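Local coordinates for protein urocanate hydratase (Paenibacillus sp. Soil724D2, PDB 7NED) that probably hydrates thiourocanate in bacterial ergothioneine catabolism, as an NAD+-dependent lyase of the urocanase family that also holds urocanate in its pocket, at residues L65-T70 against T84-P89; G245-I250 against L301-R306; V295-M300 against Y324-A329. All coordinates share one frame; numbering follows the deposited sequence.

Contact 1 lies in the N-terminal urocanase region, while contacts 2 and 3 share the Rossmann-like region on the opposite side of the chain's centre, their centres about 50 Å or more from that of contact 1. Contacts 2 and 3 are neighbours with centres 14 Å apart: both use helix 282-305, and Leu-301 CD1 of one packs 3.4 Å from Val-326 CG1 of the other. Chemistry follows place. Contact 1, partly buried and beside the second subunit, is held by direct hydrogen bonds and a shared water; contact 2, also partly buried, combines a leucine-proline touch with a water bridge; contact 3, the more buried, is chiefly aliphatic.

Contact 1: L65-T70 against T84-P89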
loop_
_atom_site.group_PDB
_atom_site.type_symbol
_atom_site.label_atom_id
_atom_site.label_comp_id
_atom_site.label_asym_id
_atom_site.label_seq_id
_atom_site.Cartn_x
_atom_site.Cartn_y
_atom_site.Cartn_z
ATOM N N LEU A 65 -0.060 12.800 23.653
ATOM C CA LEU A 65 1.036 12.429 22.799
ATOM C C LEU A 65 2.225 13.391 22.832
ATOM O O LEU A 65 2.059 14.537 22.729
ATOM C CB LEU A 65 0.550 12.305 21.355
ATOM C CG LEU A 65 1.406 11.634 20.292
ATOM C CD1 LEU A 65 1.421 10.135 20.488
ATOM C CD2 LEU A 65 0.829 11.981 18.944
ATOM N N GLU A 66 3.407 12.844 22.984
ATOM C CA GLU A 66 4.621 13.633 22.954
ATOM C C GLU A 66 5.115 13.769 21.527
ATOM O O GLU A 66 4.793 12.963 20.654
ATOM C CB GLU A 66 5.709 12.997 23.828
ATOM C CG GLU A 66 5.236 12.703 25.232
ATOM C CD GLU A 66 5.354 13.907 26.144
ATOM O OE1 GLU A 66 5.828 14.985 25.687
ATOM O OE2 GLU A 66 4.985 13.775 27.331
ATOM N N GLU A 67 5.942 14.793 21.310
ATOM C CA GLU A 67 6.476 15.075 19.985
ATOM C C GLU A 67 7.329 13.937 19.434
ATOM O O GLU A 67 7.472 13.819 18.206
ATOM C CB GLU A 67 7.291 16.367 20.037
ATOM C CG GLU A 67 7.425 17.075 18.721
ATOM C CD GLU A 67 8.299 18.316 18.851
ATOM O OE1 GLU A 67 8.318 19.152 17.924
ATOM O OE2 GLU A 67 8.944 18.468 19.921
ATOM N N ASP A 68 7.914 13.112 20.294
ATOM C CA ASP A 68 8.757 12.010 19.845
ATOM C C ASP A 68 8.015 10.684 19.793
ATOM O O ASP A 68 8.643 9.621 19.795
ATOM C CB ASP A 68 9.996 11.886 20.735
ATOM C CG ASP A 68 9.667 11.567 22.167
ATOM O OD1 ASP A 68 8.481 11.536 22.562
ATOM O OD2 ASP A 68 10.639 11.351 22.920
ATOM N N GLU A 69 6.700 10.716 19.692
ATOM C CA GLU A 69 5.897 9.511 19.612
ATOM C C GLU A 69 5.112 9.502 18.314
ATOM O O GLU A 69 4.904 10.546 17.662
ATOM C CB GLU A 69 4.932 9.400 20.803
ATOM C CG GLU A 69 5.722 9.256 22.133
ATOM C CD GLU A 69 4.836 9.256 23.366
ATOM O OE1 GLU A 69 3.700 9.809 23.315
ATOM O OE2 GLU A 69 5.289 8.707 24.406
ATOM N N THR A 70 4.683 8.304 17.934
ATOM C CA THR A 70 3.809 8.147 16.784
ATOM C C THR A 70 2.598 7.319 17.196
ATOM O O THR A 70 2.735 6.208 17.725
ATOM C CB THR A 70 4.535 7.476 15.615
ATOM O OG1 THR A 70 5.674 8.269 15.254
ATOM C CG2 THR A 70 3.586 7.315 14.411
ATOM N N THR A 84 9.206 7.138 18.456
ATOM C CA THR A 84 9.966 7.398 17.242
ATOM C C THR A 84 10.946 8.511 17.541
ATOM O O THR A 84 11.855 8.324 18.343
ATOM C CB THR A 84 9.051 7.731 16.063
ATOM O OG1 THR A 84 8.109 8.760 16.442
ATOM C CG2 THR A 84 8.283 6.475 15.697
ATOM N N HIS A 85 10.766 9.678 16.938
ATOM C CA HIS A 85 11.630 10.811 17.227
ATOM C C HIS A 85 10.859 12.051 16.805
ATOM O O HIS A 85 9.795 11.953 16.198
ATOM C CB HIS A 85 12.984 10.717 16.509
ATOM C CG HIS A 85 12.875 10.507 15.036
ATOM N ND1 HIS A 85 12.999 11.542 14.134
ATOM C CD2 HIS A 85 12.618 9.394 14.304
ATOM C CE1 HIS A 85 12.852 11.072 12.907
ATOM N NE2 HIS A 85 12.630 9.769 12.982
ATOM N N ARG A 86 11.378 13.223 17.145
ATOM C CA ARG A 86 10.500 14.361 16.906
ATOM C C ARG A 86 10.527 14.843 15.469
ATOM O O ARG A 86 9.765 15.753 15.138
ATOM C CB ARG A 86 10.829 15.524 17.852
ATOM C CG ARG A 86 12.144 16.226 17.596
ATOM C CD ARG A 86 12.420 17.253 18.727
ATOM N NE ARG A 86 13.582 18.082 18.424
ATOM C CZ ARG A 86 14.839 17.713 18.684
ATOM N NH1 ARG A 86 15.092 16.532 19.257
ATOM N NH2 ARG A 86 15.846 18.517 18.371
ATOM N N PHE A 87 11.374 14.264 14.612
ATOM C CA PHE A 87 11.306 14.551 13.187
ATOM C C PHE A 87 10.626 13.432 12.428
ATOM O O PHE A 87 10.853 13.261 11.220
ATOM C CB PHE A 87 12.697 14.833 12.633
ATOM C CG PHE A 87 13.295 16.057 13.213
ATOM C CD1 PHE A 87 12.975 17.310 12.692
ATOM C CD2 PHE A 87 14.130 15.972 14.324
ATOM C CE1 PHE A 87 13.507 18.452 13.249
ATOM C CE2 PHE A 87 14.668 17.109 14.888
ATOM C CZ PHE A 87 14.358 18.362 14.342
ATOM N N ALA A 88 9.804 12.678 13.110
ATOM C CA ALA A 88 8.996 11.641 12.503
ATOM C C ALA A 88 7.540 12.032 12.623
ATOM O O ALA A 88 7.187 12.813 13.505
ATOM C CB ALA A 88 9.217 10.292 13.200
ATOM N N PRO A 89 6.669 11.517 11.766
ATOM C CA PRO A 89 5.234 11.807 11.906
ATOM C C PRO A 89 4.710 11.565 13.316
ATOM O O PRO A 89 5.174 10.686 14.043
ATOM C CB PRO A 89 4.581 10.847 10.908
ATOM C CG PRO A 89 5.614 10.746 9.790
ATOM C CD PRO A 89 6.966 10.750 10.536
HETATM O O HOH W 1 6.992 11.803 16.227
#
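A loop that links strands 77-83 and 91-95 is pinned here to the turn entering strand 69-74, where Thr-70, Thr-84 and Pro-89 meet. Thr-70 OG1 donates to Pro-89 O at 2.7 Å, nearly along the C=O axis (C=O...donor angle 163°). With chi1 -59° that hydroxyl stands anti to its own carbonyl carbon. Thr-84 OG1 lies 2.8 Å from the same Thr-70 OG1, the two side chains crossing at about a right angle. Alongside, Thr-84 N donates to Asp-68 O at 2.9 Å, with 156° at the hydrogen. Water 1 lies between the backbones, 2.8 Å from Glu-69 O and from His-85 O, and can donate to each.

Two type I turns, Glu-66 to Glu-69 and His-85 to Ala-88, face each other. Between them Arg-86 CA points its hydrogen at Glu-67 O (CA to O 3.3 Å), and Glu-67 CG rests 3.8 Å from Arg-86 CB. Their charged ends pair elsewhere, Glu-67 with Arg-18 and Arg-86 with Glu-503 of helix 502-525. Thr-70 continues into the sheet through backbone bonds with Phe-82 on strand 77-83, while Thr-84 packs on Asn-514, and Pro-89 on Ser-470, of the second subunit.

Contact 2: G245-I250 against L301-R306; sequences GITPDI and LELKKR
The Arg-306 guanidinium carries Glu-302 CG over one face, 3.4 Å above the plane and offset toward the rim, while water 2 sits at its edge in the plane. Gly-245 CA approaches NH1 of Arg-306 obliquely at 3.8 Å. The edge water accepts from Arg-306 NH1 at 3.0 Å and is also hydrogen-bonded to Thr-247 OG1, so it bridges the helix end and the loop. Arg-306 NH1 has a further acceptor in Val-242 O of helix 234-243. Within the segment, Arg-306 NE forms a salt bridge to Glu-302 OE1 at 3.0 Å, but the bond is weak, bent to 133° at the hydrogen. Water 2 and Val-242 O at NH1, with the weak bond to Glu-302, would limit the turning of the plane.

The aliphatic part of Arg-306 is a second surface. Its chain is extended from CG to NE, and Thr-247 OG1 lies against the aliphatic chain from CB to CD, 3.4 Å from Arg-306 CB. The other branch, Thr-247 CG2, is 3.7 Å from Leu-303 O. Deeper in, the Leu-303 side chain meets the loop with both methyls: CD2 is 3.6 Å from Ile-246 O and 4.0 Å from Pro-248 CD, and CD1 also reaches Pro-248 CD, the leucine and proline crossing at about a right angle.

Gly-245, at positive phi (63°), closes helix 234-243 with a Schellman motif, and Ile-250 starts parallel strand 250-251, which pairs with 159-163 and 309-312. A loop passing from helix to strand against the C-terminal end of helix 282-305, a later helix of the same domain, is the layered alpha/beta packing of a Rossmann-like domain.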
loop_
_atom_site.group_PDB
_atom_site.type_symbol
_atom_site.label_atom_id
_atom_site.label_comp_id
_atom_site.label_asym_id
_atom_site.label_seq_id
_atom_site.Cartn_x
_atom_site.Cartn_y
_atom_site.Cartn_z
ATOM N N GLY A 245 -34.593 18.525 -26.564
ATOM C CA GLY A 245 -33.563 18.986 -27.486
ATOM C C GLY A 245 -32.706 20.118 -26.960
ATOM O O GLY A 245 -32.142 20.885 -27.743
ATOM N N ILE A 246 -32.609 20.249 -25.643
ATOM C CA ILE A 246 -31.800 21.269 -24.998
ATOM C C ILE A 246 -30.430 20.658 -24.714
ATOM O O ILE A 246 -30.319 19.720 -23.919
ATOM C CB ILE A 246 -32.473 21.759 -23.717
ATOM C CG1 ILE A 246 -33.721 22.574 -24.072
ATOM C CG2 ILE A 246 -31.521 22.573 -22.893
ATOM C CD1 ILE A 246 -34.362 23.249 -22.897
ATOM N N THR A 247 -29.393 21.167 -25.389
ATOM C CA THR A 247 -28.029 20.670 -25.205
ATOM C C THR A 247 -27.242 21.743 -24.482
ATOM O O THR A 247 -26.983 22.808 -25.065
ATOM C CB THR A 247 -27.348 20.322 -26.535
ATOM O OG1 THR A 247 -28.130 19.364 -27.249
ATOM C CG2 THR A 247 -25.959 19.721 -26.309
ATOM N N PRO A 248 -26.893 21.553 -23.216
ATOM C CA PRO A 248 -25.990 22.501 -22.565
ATOM C C PRO A 248 -24.645 22.468 -23.266
ATOM O O PRO A 248 -24.319 21.524 -23.995
ATOM C CB PRO A 248 -25.886 21.973 -21.115
ATOM C CG PRO A 248 -27.009 20.989 -20.966
ATOM C CD PRO A 248 -27.228 20.416 -22.337
ATOM N N ASP A 249 -23.846 23.501 -23.012
ATOM C CA ASP A 249 -22.511 23.570 -23.598
ATOM C C ASP A 249 -21.555 22.634 -22.895
ATOM O O ASP A 249 -20.598 22.134 -23.513
ATOM C CB ASP A 249 -21.993 25.001 -23.524
ATOM C CG ASP A 249 -22.907 25.968 -24.276
ATOM O OD1 ASP A 249 -23.009 25.775 -25.509
ATOM O OD2 ASP A 249 -23.539 26.860 -23.650
ATOM N N ILE A 250 -21.809 22.379 -21.618
ATOM C CA ILE A 250 -20.949 21.519 -20.802
ATOM C C ILE A 250 -21.838 20.673 -19.914
ATOM O O ILE A 250 -22.831 21.158 -19.381
ATOM C CB ILE A 250 -19.997 22.343 -19.928
ATOM C CG1 ILE A 250 -19.085 23.196 -20.810
ATOM C CG2 ILE A 250 -19.173 21.402 -19.067
ATOM C CD1 ILE A 250 -18.331 24.248 -20.025
ATOM N N LEU A 301 -24.330 10.832 -22.857
ATOM C CA LEU A 301 -23.770 10.397 -24.113
ATOM C C LEU A 301 -24.531 11.053 -25.286
ATOM O O LEU A 301 -23.951 11.479 -26.212
ATOM C CB LEU A 301 -23.770 8.879 -24.207
ATOM C CG LEU A 301 -22.676 8.102 -23.485
ATOM C CD1 LEU A 301 -23.041 6.655 -23.379
ATOM C CD2 LEU A 301 -21.330 8.288 -24.115
ATOM N N GLU A 302 -25.820 11.194 -25.166
ATOM C CA GLU A 302 -26.568 11.820 -26.220
ATOM C C GLU A 302 -26.214 13.301 -26.293
ATOM O O GLU A 302 -26.027 13.831 -27.357
ATOM C CB GLU A 302 -28.042 11.600 -26.024
ATOM C CG GLU A 302 -28.884 12.149 -27.142
ATOM C CD GLU A 302 -28.696 11.468 -28.500
ATOM O OE1 GLU A 302 -28.804 12.208 -29.513
ATOM O OE2 GLU A 302 -28.514 10.225 -28.555
ATOM N N LEU A 303 -26.090 13.944 -25.135
ATOM C CA LEU A 303 -25.733 15.339 -25.112
ATOM C C LEU A 303 -24.366 15.536 -25.752
ATOM O O LEU A 303 -24.139 16.479 -26.455
ATOM C CB LEU A 303 -25.824 15.941 -23.713
ATOM C CG LEU A 303 -27.220 16.000 -23.082
ATOM C CD1 LEU A 303 -27.218 16.333 -21.613
ATOM C CD2 LEU A 303 -28.215 16.842 -23.867
ATOM N N LYS A 304 -23.479 14.609 -25.498
ATOM C CA LYS A 304 -22.148 14.665 -26.096
ATOM C C LYS A 304 -22.218 14.628 -27.613
ATOM O O LYS A 304 -21.494 15.357 -28.295
ATOM C CB LYS A 304 -21.299 13.512 -25.591
ATOM C CG LYS A 304 -19.973 13.351 -26.331
ATOM C CD LYS A 304 -19.100 12.237 -25.663
ATOM C CE LYS A 304 -17.784 12.024 -26.404
ATOM N NZ LYS A 304 -17.038 13.304 -26.424
ATOM N N LYS A 305 -23.090 13.785 -28.152
ATOM C CA LYS A 305 -23.244 13.669 -29.596
ATOM C C LYS A 305 -23.921 14.901 -30.198
ATOM O O LYS A 305 -23.682 15.205 -31.382
ATOM C CB LYS A 305 -23.975 12.389 -29.918
ATOM N N ARG A 306 -24.693 15.616 -29.421
ATOM C CA ARG A 306 -25.267 16.865 -29.909
ATOM C C ARG A 306 -24.341 18.059 -29.700
ATOM O O ARG A 306 -24.739 19.198 -29.970
ATOM C CB ARG A 306 -26.625 17.108 -29.252
ATOM C CG ARG A 306 -27.528 15.897 -29.378
ATOM C CD ARG A 306 -28.870 16.105 -28.701
ATOM N NE ARG A 306 -29.795 15.045 -29.095
ATOM C CZ ARG A 306 -31.044 14.927 -28.656
ATOM N NH1 ARG A 306 -31.562 15.806 -27.789
ATOM N NH2 ARG A 306 -31.777 13.922 -29.102
HETATM O O HOH W 2 -30.489 17.973 -26.067
#

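Contact 3: V295-M300 against Y324-A329; sequences VEVEAM and YGVQNA
Helix 282-305 packs against the loop that follows helix 317-323, in the part of the Rossmann-like domain where the Val-297 side chain lies about 11 Å from the bound NAD. Val-297 and Val-326 touch through one methyl each, CG1 to CG1 at 4.1 Å, their side chains crossing at a slant. In Val-297 a chi1 of 171° sets CG1 anti to the backbone N, and this is the branch that reaches across to the loop. The Val-297 CG1 methyl also has Ala-329 CB 4.3 Å away, so it faces two residues of the loop. Around this group Ile-317, Ala-321 and Ile-332 add to the apolar surround.

The loop takes its path from the end of helix 317-323. Gly-325, at positive phi (109°), is the C-prime residue of a Schellman motif: Val-326 N bonds to Ala-321 O and Gly-325 N to Lys-322 O. A type I turn from Val-326 to Ala-329 then reverses the chain, closed by Ala-329 N to Val-326 O at 3.2 Å, before strand 333-334 at the edge of the parallel sheet.

One residue along the helix, the Glu-298 and Val-326 side chains run antiparallel beside each other. The Glu-298 chain is bent at chi2 (-67°), and one carboxylate oxygen, Glu-298 OE2, comes to 3.2 Å from Val-326 CG1 and 3.9 Å from Val-326 CG2. Nearer its backbone, Glu-298 CG is 4.1 Å from Val-326 CG2.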
loop_
_atom_site.group_PDB
_atom_site.type_symbol
_atom_site.label_atom_id
_atom_site.label_comp_id
_atom_site.label_asym_id
_atom_site.label_seq_id
_atom_site.Cartn_x
_atom_site.Cartn_y
_atom_site.Cartn_z
ATOM N N VAL A 295 -29.197 5.380 -17.032
ATOM C CA VAL A 295 -30.059 6.328 -17.743
ATOM C C VAL A 295 -29.407 7.708 -17.828
ATOM O O VAL A 295 -29.450 8.382 -18.871
ATOM C CB VAL A 295 -31.430 6.417 -17.051
ATOM C CG1 VAL A 295 -32.191 7.601 -17.588
ATOM C CG2 VAL A 295 -32.208 5.130 -17.251
ATOM N N GLU A 296 -28.852 8.173 -16.715
ATOM C CA GLU A 296 -28.220 9.479 -16.712
ATOM C C GLU A 296 -27.055 9.526 -17.691
ATOM O O GLU A 296 -26.920 10.489 -18.453
ATOM C CB GLU A 296 -27.756 9.856 -15.297
ATOM C CG GLU A 296 -27.124 11.244 -15.278
ATOM C CD GLU A 296 -26.631 11.693 -13.910
ATOM O OE1 GLU A 296 -26.857 10.998 -12.865
ATOM O OE2 GLU A 296 -26.009 12.764 -13.901
ATOM N N VAL A 297 -26.201 8.507 -17.696
ATOM C CA VAL A 297 -25.041 8.546 -18.581
ATOM C C VAL A 297 -25.453 8.377 -20.046
ATOM O O VAL A 297 -24.817 8.931 -20.949
ATOM C CB VAL A 297 -24.010 7.483 -18.163
ATOM C CG1 VAL A 297 -22.916 7.372 -19.214
ATOM C CG2 VAL A 297 -23.446 7.808 -16.794
ATOM N N GLU A 298 -26.500 7.603 -20.319
ATOM C CA GLU A 298 -27.026 7.574 -21.681
ATOM C C GLU A 298 -27.409 8.974 -22.141
ATOM O O GLU A 298 -27.103 9.387 -23.264
ATOM C CB GLU A 298 -28.244 6.658 -21.756
ATOM C CG GLU A 298 -27.890 5.198 -21.902
ATOM C CD GLU A 298 -27.230 4.922 -23.238
ATOM O OE1 GLU A 298 -27.894 5.055 -24.297
ATOM O OE2 GLU A 298 -26.062 4.473 -23.223
ATOM N N ALA A 299 -28.092 9.714 -21.280
ATOM C CA ALA A 299 -28.414 11.101 -21.595
ATOM C C ALA A 299 -27.144 11.924 -21.814
ATOM O O ALA A 299 -27.055 12.708 -22.768
ATOM C CB ALA A 299 -29.289 11.684 -20.485
ATOM N N MET A 300 -26.147 11.763 -20.937
ATOM C CA MET A 300 -24.868 12.439 -21.135
ATOM C C MET A 300 -24.259 12.078 -22.477
ATOM O O MET A 300 -23.712 12.942 -23.176
ATOM C CB MET A 300 -23.919 12.078 -19.985
ATOM C CG MET A 300 -24.499 12.530 -18.645
ATOM S SD MET A 300 -23.424 12.124 -17.235
ATOM C CE MET A 300 -21.874 12.920 -17.649
ATOM N N TYR A 324 -23.785 -1.323 -15.574
ATOM C CA TYR A 324 -25.223 -1.476 -15.737
ATOM C C TYR A 324 -25.649 -1.328 -17.185
ATOM O O TYR A 324 -26.794 -0.969 -17.462
ATOM C CB TYR A 324 -25.977 -0.510 -14.824
ATOM C CG TYR A 324 -25.966 -1.019 -13.401
ATOM C CD1 TYR A 324 -27.088 -1.647 -12.854
ATOM C CD2 TYR A 324 -24.814 -0.938 -12.628
ATOM C CE1 TYR A 324 -27.070 -2.138 -11.550
ATOM C CE2 TYR A 324 -24.775 -1.441 -11.325
ATOM C CZ TYR A 324 -25.904 -2.037 -10.791
ATOM O OH TYR A 324 -25.873 -2.529 -9.496
ATOM N N GLY A 325 -24.731 -1.600 -18.118
ATOM C CA GLY A 325 -25.085 -1.797 -19.510
ATOM C C GLY A 325 -24.674 -0.715 -20.486
ATOM O O GLY A 325 -24.877 -0.902 -21.694
ATOM N N VAL A 326 -24.114 0.411 -20.043
ATOM C CA VAL A 326 -23.734 1.471 -20.983
ATOM C C VAL A 326 -22.343 1.112 -21.509
ATOM O O VAL A 326 -21.316 1.456 -20.930
ATOM C CB VAL A 326 -23.793 2.857 -20.349
ATOM C CG1 VAL A 326 -23.446 3.906 -21.404
ATOM C CG2 VAL A 326 -25.169 3.112 -19.728
ATOM N N GLN A 327 -22.308 0.448 -22.662
ATOM C CA GLN A 327 -21.055 -0.131 -23.130
ATOM C C GLN A 327 -20.047 0.922 -23.557
ATOM O O GLN A 327 -18.837 0.721 -23.389
ATOM C CB GLN A 327 -21.336 -1.093 -24.281
ATOM C CG GLN A 327 -21.806 -2.460 -23.809
ATOM N N ASN A 328 -20.511 2.037 -24.132
ATOM C CA ASN A 328 -19.628 3.102 -24.588
ATOM C C ASN A 328 -19.455 4.196 -23.529
ATOM O O ASN A 328 -19.030 5.313 -23.846
ATOM C CB ASN A 328 -20.172 3.695 -25.893
ATOM C CG ASN A 328 -21.620 4.053 -25.794
ATOM O OD1 ASN A 328 -22.393 3.389 -25.088
ATOM N ND2 ASN A 328 -22.027 5.105 -26.525
ATOM N N ALA A 329 -19.772 3.895 -22.268
ATOM C CA ALA A 329 -19.652 4.909 -21.227
ATOM C C ALA A 329 -18.281 5.571 -21.231
ATOM O O ALA A 329 -18.166 6.765 -20.940
ATOM C CB ALA A 329 -19.953 4.294 -19.855
#